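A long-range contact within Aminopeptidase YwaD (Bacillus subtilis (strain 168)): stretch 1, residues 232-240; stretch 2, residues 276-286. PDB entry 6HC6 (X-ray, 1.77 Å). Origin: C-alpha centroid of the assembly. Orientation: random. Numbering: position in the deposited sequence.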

ATOM      1  N   GLY A 232     -18.778  -2.494  -2.193  1.00 20.78           N
ATOM      2  CA  GLY A 232     -20.056  -2.918  -1.644  1.00 24.05           C
ATOM      3  C   GLY A 232     -20.809  -1.743  -1.061  1.00 25.25           C
ATOM      4  O   GLY A 232     -20.304  -1.068  -0.162  1.00 23.90           O
ATOM      5  N   ILE A 233     -22.020  -1.480  -1.547  1.00 26.39           N
ATOM      6  CA  ILE A 233     -22.732  -0.250  -1.216  1.00 23.25           C
ATOM      7  C   ILE A 233     -23.954  -0.577  -0.375  1.00 31.88           C
ATOM      8  O   ILE A 233     -24.743  -1.468  -0.719  1.00 26.45           O
ATOM      9  CB  ILE A 233     -23.130   0.533  -2.475  1.00 24.66           C
ATOM     10  CG1 ILE A 233     -21.865   0.884  -3.270  1.00 30.16           C
ATOM     11  CG2 ILE A 233     -23.915   1.772  -2.084  1.00 25.82           C
ATOM     12  CD1 ILE A 233     -22.132   1.700  -4.528  1.00 31.55           C
ATOM     13  N   LYS A 234     -24.093   0.149   0.726  1.00 24.34           N
ATOM     14  CA  LYS A 234     -25.286   0.173   1.566  1.00 26.08           C
ATOM     15  C   LYS A 234     -26.028   1.463   1.236  1.00 31.33           C
ATOM     16  O   LYS A 234     -25.620   2.553   1.651  1.00 32.01           O
ATOM     17  CB  LYS A 234     -24.881   0.110   3.034  1.00 29.70           C
ATOM     18  CG  LYS A 234     -25.968   0.483   4.028  1.00 34.68           C
ATOM     19  CD  LYS A 234     -25.524   0.070   5.423  1.00 41.10           C
ATOM     20  CE  LYS A 234     -26.431   0.638   6.488  1.00 40.04           C
ATOM     21  NZ  LYS A 234     -27.729  -0.068   6.525  1.00 36.65           N
ATOM     22  N   LYS A 235     -27.112   1.345   0.488  1.00 31.25           N
ATOM     23  CA  LYS A 235     -27.793   2.534   0.005  1.00 31.83           C
ATOM     24  C   LYS A 235     -29.134   2.708   0.709  1.00 40.61           C
ATOM     25  O   LYS A 235     -29.853   1.725   0.922  1.00 47.27           O
ATOM     26  CB  LYS A 235     -28.012   2.451  -1.516  1.00 41.11           C
ATOM     27  CG  LYS A 235     -28.559   3.729  -2.147  1.00 49.79           C
ATOM     28  CD  LYS A 235     -27.956   4.009  -3.512  1.00 53.16           C
ATOM     29  CE  LYS A 235     -28.527   5.290  -4.112  1.00 61.05           C
ATOM     30  NZ  LYS A 235     -27.481   6.184  -4.683  1.00 62.50           N
ATOM     31  N   PRO A 236     -29.489   3.930   1.103  1.00 39.37           N
ATOM     32  CA  PRO A 236     -30.802   4.151   1.720  1.00 40.20           C
ATOM     33  C   PRO A 236     -31.897   4.098   0.665  1.00 40.24           C
ATOM     34  O   PRO A 236     -31.717   4.557  -0.465  1.00 47.58           O
ATOM     35  CB  PRO A 236     -30.672   5.551   2.333  1.00 42.90           C
ATOM     36  CG  PRO A 236     -29.644   6.228   1.504  1.00 38.21           C
ATOM     37  CD  PRO A 236     -28.678   5.158   1.059  1.00 38.44           C
ATOM     38  N   LYS A 237     -33.044   3.525   1.037  1.00 61.24           N
ATOM     39  CA  LYS A 237     -34.014   3.138   0.011  1.00 74.29           C
ATOM     40  C   LYS A 237     -34.708   4.347  -0.612  1.00 72.41           C
ATOM     41  O   LYS A 237     -34.904   4.386  -1.833  1.00 82.09           O
ATOM     42  CB  LYS A 237     -35.048   2.164   0.576  1.00 78.83           C
ATOM     43  CG  LYS A 237     -36.050   1.670  -0.474  1.00 84.77           C
ATOM     44  CD  LYS A 237     -36.501   0.230  -0.227  1.00 84.77           C
ATOM     45  CE  LYS A 237     -35.452  -0.781  -0.687  1.00 77.51           C
ATOM     46  NZ  LYS A 237     -35.519  -1.039  -2.155  1.00 72.97           N
ATOM     47  N   ASN A 238     -35.096   5.336   0.188  1.00 53.91           N
ATOM     48  CA  ASN A 238     -35.862   6.448  -0.364  1.00 59.22           C
ATOM     49  C   ASN A 238     -35.266   7.787   0.056  1.00 59.49           C
ATOM     50  O   ASN A 238     -35.967   8.717   0.462  1.00 58.98           O
ATOM     51  CB  ASN A 238     -37.336   6.324   0.015  1.00 65.47           C
ATOM     52  CG  ASN A 238     -38.016   5.141  -0.676  1.00 67.86           C
ATOM     53  OD1 ASN A 238     -38.515   4.223  -0.022  1.00 65.51           O
ATOM     54  ND2 ASN A 238     -38.018   5.154  -2.008  1.00 69.24           N
ATOM     55  N   ILE A 239     -33.947   7.895  -0.063  1.00 51.32           N
ATOM     56  CA  ILE A 239     -33.238   9.169  -0.060  1.00 47.83           C
ATOM     57  C   ILE A 239     -32.719   9.408  -1.471  1.00 47.52           C
ATOM     58  O   ILE A 239     -32.044   8.544  -2.044  1.00 48.26           O
ATOM     59  CB  ILE A 239     -32.076   9.185   0.953  1.00 46.17           C
ATOM     60  CG1 ILE A 239     -32.541   8.750   2.347  1.00 46.07           C
ATOM     61  CG2 ILE A 239     -31.419  10.566   0.983  1.00 47.67           C
ATOM     62  CD1 ILE A 239     -33.176   9.867   3.158  1.00 48.49           C
ATOM     63  N   LYS A 240     -33.023  10.574  -2.029  1.00 50.00           N
ATOM     64  CA  LYS A 240     -32.517  10.933  -3.348  1.00 53.38           C
ATOM     65  C   LYS A 240     -31.210  11.709  -3.210  1.00 50.07           C
ATOM     66  O   LYS A 240     -31.108  12.626  -2.388  1.00 55.33           O
ATOM     67  CB  LYS A 240     -33.561  11.748  -4.114  1.00 62.51           C
ATOM     68  CG  LYS A 240     -34.958  11.153  -4.031  1.00 65.27           C
ATOM     69  CD  LYS A 240     -36.021  12.229  -3.907  1.00 78.53           C
ATOM     70  CE  LYS A 240     -36.236  12.602  -2.444  1.00 85.00           C
ATOM     71  NZ  LYS A 240     -37.224  11.727  -1.752  1.00 85.78           N
ATOM     72  N   VAL A 276     -21.218  -5.006  11.028  1.00 26.67           N
ATOM     73  CA  VAL A 276     -21.864  -4.323  12.146  1.00 26.25           C
ATOM     74  C   VAL A 276     -22.878  -3.301  11.644  1.00 26.29           C
ATOM     75  O   VAL A 276     -23.987  -3.191  12.176  1.00 31.24           O
ATOM     76  CB  VAL A 276     -20.816  -3.655  13.052  1.00 29.08           C
ATOM     77  CG1 VAL A 276     -21.530  -2.824  14.124  1.00 30.60           C
ATOM     78  CG2 VAL A 276     -19.953  -4.713  13.699  1.00 34.76           C
ATOM     79  N   LEU A 277     -22.490  -2.509  10.644  1.00 24.70           N
ATOM     80  CA  LEU A 277     -23.324  -1.417  10.157  1.00 24.71           C
ATOM     81  C   LEU A 277     -24.458  -1.891   9.263  1.00 32.60           C
ATOM     82  O   LEU A 277     -25.347  -1.091   8.945  1.00 38.83           O
ATOM     83  CB  LEU A 277     -22.456  -0.409   9.407  1.00 24.75           C
ATOM     84  CG  LEU A 277     -21.400   0.228  10.303  1.00 28.86           C
ATOM     85  CD1 LEU A 277     -20.539   1.169   9.499  1.00 33.38           C
ATOM     86  CD2 LEU A 277     -22.099   0.960  11.430  1.00 32.03           C
ATOM     87  N   LYS A 278     -24.445  -3.163   8.864  1.00 31.38           N
ATOM     88  CA  LYS A 278     -25.499  -3.710   8.018  1.00 38.26           C
ATOM     89  C   LYS A 278     -26.880  -3.416   8.592  1.00 48.02           C
ATOM     90  O   LYS A 278     -27.787  -2.996   7.865  1.00 60.82           O
ATOM     91  CB  LYS A 278     -25.285  -5.216   7.858  1.00 41.91           C
ATOM     92  CG  LYS A 278     -26.402  -5.968   7.174  1.00 54.71           C
ATOM     93  CD  LYS A 278     -26.229  -7.478   7.361  1.00 57.93           C
ATOM     94  CE  LYS A 278     -26.056  -7.851   8.830  1.00 57.33           C
ATOM     95  NZ  LYS A 278     -26.402  -9.276   9.103  1.00 57.93           N
ATOM     96  N   SER A 279     -27.047  -3.592   9.903  1.00 45.68           N
ATOM     97  CA  SER A 279     -28.334  -3.428  10.566  1.00 50.35           C
ATOM     98  C   SER A 279     -28.481  -2.066  11.240  1.00 50.84           C
ATOM     99  O   SER A 279     -29.200  -1.946  12.242  1.00 51.85           O
ATOM    100  CB  SER A 279     -28.539  -4.548  11.586  1.00 55.34           C
ATOM    101  OG  SER A 279     -27.576  -4.468  12.622  1.00 53.77           O
ATOM    102  N   VAL A 280     -27.830  -1.038  10.711  1.00 41.33           N
ATOM    103  CA  VAL A 280     -27.884   0.316  11.259  1.00 41.35           C
ATOM    104  C   VAL A 280     -28.596   1.212  10.250  1.00 46.52           C
ATOM    105  O   VAL A 280     -28.088   1.407   9.140  1.00 40.29           O
ATOM    106  CB  VAL A 280     -26.485   0.868  11.573  1.00 37.42           C
ATOM    107  CG1 VAL A 280     -26.591   2.334  11.978  1.00 36.75           C
ATOM    108  CG2 VAL A 280     -25.822   0.058  12.666  1.00 34.85           C
ATOM    109  N   PRO A 281     -29.743   1.792  10.591  1.00 42.86           N
ATOM    110  CA  PRO A 281     -30.412   2.704   9.652  1.00 43.84           C
ATOM    111  C   PRO A 281     -29.598   3.971   9.422  1.00 47.12           C
ATOM    112  O   PRO A 281     -28.999   4.526  10.347  1.00 40.86           O
ATOM    113  CB  PRO A 281     -31.746   3.012  10.345  1.00 41.29           C
ATOM    114  CG  PRO A 281     -31.928   1.899  11.349  1.00 37.90           C
ATOM    115  CD  PRO A 281     -30.536   1.559  11.805  1.00 38.74           C
ATOM    116  N   SER A 282     -29.577   4.425   8.170  1.00 41.37           N
ATOM    117  CA  SER A 282     -28.824   5.622   7.825  1.00 36.45           C
ATOM    118  C   SER A 282     -29.378   6.228   6.544  1.00 36.18           C
ATOM    119  O   SER A 282     -29.832   5.509   5.649  1.00 39.88           O
ATOM    120  CB  SER A 282     -27.338   5.318   7.647  1.00 37.08           C
ATOM    121  OG  SER A 282     -26.651   6.442   7.119  1.00 32.53           O
ATOM    122  N   ASP A 283     -29.315   7.558   6.467  1.00 33.50           N
ATOM    123  CA  ASP A 283     -29.650   8.295   5.256  1.00 33.97           C
ATOM    124  C   ASP A 283     -28.436   8.550   4.375  1.00 37.38           C
ATOM    125  O   ASP A 283     -28.581   9.120   3.284  1.00 33.49           O
ATOM    126  CB  ASP A 283     -30.322   9.625   5.609  1.00 39.04           C
ATOM    127  CG  ASP A 283     -31.705   9.434   6.234  1.00 48.30           C
ATOM    128  OD1 ASP A 283     -32.375   8.421   5.932  1.00 50.09           O
ATOM    129  OD2 ASP A 283     -32.124  10.308   7.017  1.00 48.97           O
ATOM    130  N   LYS A 284     -27.250   8.155   4.821  1.00 31.78           N
ATOM    131  CA  LYS A 284     -26.065   8.212   3.983  1.00 28.61           C
ATOM    132  C   LYS A 284     -25.977   6.980   3.093  1.00 32.09           C
ATOM    133  O   LYS A 284     -26.457   5.896   3.440  1.00 37.44           O
ATOM    134  CB  LYS A 284     -24.793   8.306   4.828  1.00 28.67           C
ATOM    135  CG  LYS A 284     -24.887   9.268   5.985  1.00 37.56           C
ATOM    136  CD  LYS A 284     -24.792  10.712   5.515  1.00 37.92           C
ATOM    137  CE  LYS A 284     -24.700  11.662   6.704  1.00 41.20           C
ATOM    138  NZ  LYS A 284     -24.686  13.084   6.285  1.00 36.05           N
ATOM    139  N   GLU A 285     -25.343   7.153   1.940  1.00 26.50           N
ATOM    140  CA  GLU A 285     -24.914   6.031   1.119  1.00 27.86           C
ATOM    141  C   GLU A 285     -23.515   5.634   1.568  1.00 28.12           C
ATOM    142  O   GLU A 285     -22.588   6.446   1.504  1.00 26.90           O
ATOM    143  CB  GLU A 285     -24.920   6.401  -0.364  1.00 26.73           C
ATOM    144  CG  GLU A 285     -24.427   5.268  -1.259  1.00 30.65           C
ATOM    145  CD  GLU A 285     -24.478   5.609  -2.735  1.00 32.95           C
ATOM    146  OE1 GLU A 285     -23.714   5.004  -3.524  1.00 30.27           O
ATOM    147  OE2 GLU A 285     -25.282   6.483  -3.107  1.00 36.24           O
ATOM    148  N   ILE A 286     -23.358   4.408   2.055  1.00 23.02           N
ATOM    149  CA  ILE A 286     -22.072   3.965   2.579  1.00 23.43           C
ATOM    150  C   ILE A 286     -21.450   2.998   1.583  1.00 24.73           C
ATOM    151  O   ILE A 286     -22.041   1.966   1.244  1.00 25.94           O
ATOM    152  CB  ILE A 286     -22.206   3.323   3.964  1.00 20.45           C
ATOM    153  CG1 ILE A 286     -23.002   4.240   4.888  1.00 28.63           C
ATOM    154  CG2 ILE A 286     -20.822   3.074   4.531  1.00 21.23           C
ATOM    155  CD1 ILE A 286     -23.339   3.602   6.223  1.00 36.87           C
TER
HETATM  156  O   HOH W   1     -30.019  -0.899   8.113  1.00 54.66           O

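K234 has more of its surface covered by the other stretch (133 Å²) than any other residue in the contact, and it works through both its backbone and its side chain. Its backbone forms a single antiparallel bridge with I286. K234 N donates to I286 O at 2.8 Å, and I286 N donates to K234 O at 3.0 Å; the N-H...O angles, 169° and 168°, are close to linear, so both bonds are well aligned. K234 CA and I286 CA lie 5.1 Å apart. Two CA-H...O contacts flank this pair, I233 CA to I286 O at 3.4 Å and E285 CA to K234 O at 3.6 Å, with angles at hydrogen of 142° and 141°. Each carbonyl of the bridge therefore receives an N-H and also lies near a CA-H from the opposing strand.

The side chains of K234 and I286 lie on the same face of the sheet, and their closest atoms, K234 CD and I286 CD1, are 4.2 Å apart, a van der Waals contact. The lysine side chain runs nearly straight as far as CE, with chi1 to chi3 all t, before chi4 turns to 74° (p). This reach carries the ammonium to the type I turn from L277 to V280. K234 NZ donates to V280 O at 3.0 Å and to K278 O at 3.2 Å, while K234 CE passes 3.2 Å from L277 O. L277 O accepts from V280 N at 3.0 Å, consistent with the type I turn. The lysine thus binds main-chain oxygens rather than an acidic side chain. Water 1 adds a weak bond from K234 NZ at 2.9 Å and donates to K278 O at 3.1 Å, linking the same two residues a second time.

E285, with 84 Å² covered, is the second anchor. Its CA-to-CB bond points sideways, but an extended chain (chi1 and chi2 both 178°, t) brings the carboxylate nearer stretch 1. There E285 OE2 forms a hydrogen-bonded salt bridge with K235 NZ at 2.7 Å, and E285 OE1 lies 3.5 Å from I233 CG2.

Past the bridge, the contact continues through P236, whose CA-to-CB bond points toward stretch 2. Its ring packs along the backbone there: P236 CB is 3.4 Å from S282 O, and P236 CD is 3.3 Å from K284 O. Having no amide hydrogen, the proline cannot extend the hydrogen-bonded ladder as a donor, and its contacts with this stretch are by packing.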